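Local structure of protein synthesis inhibitor I (4FBC) at residues Gly244-Thr247 with Ala248-Ala252. The protein is a barley member of the ribosome-inactivating protein family, named for inhibiting protein synthesis, and holds adenosine monophosphate in a pocket. The protein carries 3 engineered substitutions. Sequence-based numbering, arbitrary orientation.
Sequences GVRT and AVQAA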
loop_
_atom_site.group_PDB
_atom_site.type_symbol
_atom_site.label_atom_id
_atom_site.label_comp_id
_atom_site.label_asym_id
_atom_site.label_seq_id
_atom_site.Cartn_x
_atom_site.Cartn_y
_atom_site.Cartn_z
ATOM N N GLY A 244 -4.044 -2.644 19.059
ATOM C CA GLY A 244 -5.375 -3.084 19.455
ATOM C C GLY A 244 -5.636 -4.527 19.045
ATOM O O GLY A 244 -6.783 -4.978 19.005
ATOM N N VAL A 245 -4.562 -5.252 18.747
ATOM C CA VAL A 245 -4.664 -6.607 18.218
ATOM C C VAL A 245 -4.146 -7.609 19.228
ATOM O O VAL A 245 -2.935 -7.771 19.392
ATOM C CB VAL A 245 -3.858 -6.737 16.904
ATOM C CG1 VAL A 245 -3.906 -8.178 16.377
ATOM C CG2 VAL A 245 -4.387 -5.774 15.868
ATOM N N ARG A 246 -5.069 -8.277 19.910
ATOM C CA ARG A 246 -4.697 -9.203 20.972
ATOM C C ARG A 246 -4.774 -10.669 20.566
ATOM O O ARG A 246 -4.158 -11.517 21.202
ATOM C CB ARG A 246 -5.587 -8.984 22.189
ATOM C CG ARG A 246 -5.348 -7.664 22.866
ATOM C CD ARG A 246 -6.073 -7.643 24.184
ATOM N NE ARG A 246 -6.011 -6.331 24.809
ATOM C CZ ARG A 246 -6.812 -5.943 25.795
ATOM N NH1 ARG A 246 -7.742 -6.771 26.260
ATOM N NH2 ARG A 246 -6.686 -4.726 26.310
ATOM N N THR A 247 -5.544 -10.975 19.523
ATOM C CA THR A 247 -5.733 -12.368 19.120
ATOM C C THR A 247 -5.490 -12.568 17.630
ATOM O O THR A 247 -5.473 -11.607 16.859
ATOM C CB THR A 247 -7.164 -12.865 19.411
ATOM O OG1 THR A 247 -8.089 -12.166 18.563
ATOM C CG2 THR A 247 -7.537 -12.654 20.884
ATOM N N ALA A 248 -5.315 -13.824 17.237
ATOM C CA ALA A 248 -5.148 -14.172 15.827
ATOM C C ALA A 248 -6.380 -13.779 15.008
ATOM O O ALA A 248 -6.250 -13.272 13.886
ATOM C CB ALA A 248 -4.862 -15.661 15.674
ATOM N N VAL A 249 -7.571 -14.003 15.561
ATOM C CA VAL A 249 -8.800 -13.621 14.855
ATOM C C VAL A 249 -8.842 -12.106 14.627
ATOM O O VAL A 249 -9.224 -11.637 13.553
ATOM C CB VAL A 249 -10.076 -14.131 15.561
ATOM C CG1 VAL A 249 -11.296 -13.410 15.035
ATOM C CG2 VAL A 249 -10.240 -15.634 15.348
ATOM N N GLN A 250 -8.402 -11.334 15.614
ATOM C CA GLN A 250 -8.312 -9.894 15.420
ATOM C C GLN A 250 -7.252 -9.528 14.385
ATOM O O GLN A 250 -7.455 -8.618 13.583
ATOM C CB GLN A 250 -8.036 -9.175 16.747
ATOM C CG GLN A 250 -9.223 -9.205 17.720
ATOM C CD GLN A 250 -8.867 -8.635 19.076
ATOM O OE1 GLN A 250 -7.698 -8.374 19.355
ATOM N NE2 GLN A 250 -9.874 -8.430 19.925
ATOM N N ALA A 251 -6.128 -10.243 14.401
ATOM C CA ALA A 251 -5.075 -10.015 13.418
ATOM C C ALA A 251 -5.575 -10.277 11.990
ATOM O O ALA A 251 -5.262 -9.510 11.079
ATOM C CB ALA A 251 -3.860 -10.887 13.727
ATOM N N ALA A 252 -6.342 -11.357 11.815
ATOM C CA ALA A 252 -6.928 -11.715 10.516
ATOM C C ALA A 252 -7.922 -10.651 10.053
ATOM O O ALA A 252 -7.923 -10.262 8.885
ATOM C CB ALA A 252 -7.597 -13.091 10.572
#
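Thr247 and Gln250 grip each other at the start of helix 248-254. The threonine hydroxyl sits between its own backbone N and carbonyl carbon (chi1 67°), which brings OG1 to Gln250 N, from which it accepts at 3.1 Å. Gln250 replies with its side chain. CG is anti to the carbonyl carbon (chi1 -70°) and the chain runs on extended, passing the threonine hydroxyl with CG 3.3 Å from Thr247 OG1 and delivering the amide oxygen to the incoming backbone. There Thr247 N gives Gln250 OE1 a weak, bent bond at 3.4 Å. These two reciprocal bonds make a capping box, with Thr247 as N-cap, and it ties the loop that follows helix 214-225 to the next helix. The same oxygen takes a further, much shorter bond from the residue before the N-cap: Arg246 N points almost straight down the C=O direction of Gln250 OE1, at 2.7 Å. The first helical bond, from Ala251 N to Thr247 O at 2.9 Å, closes the first turn of the helix. Just upstream, Gly244 and Val245 pair opposite Ile240 as a G1 beta bulge, Gly244 supplying the positive phi (75°) of its first position. Val245 then drops CG1 alongside the helix, 3.8 Å from Ala251 CB, and both side chains also touch Phe237 and Leu217, so the inner side of the cap is apolar and buried. Ala248 packs on Leu221 of helix 214-225 and on His47. On the exposed side, the extended chain of Arg246 leads off from the cap to a salt bridge between its NE and Glu241.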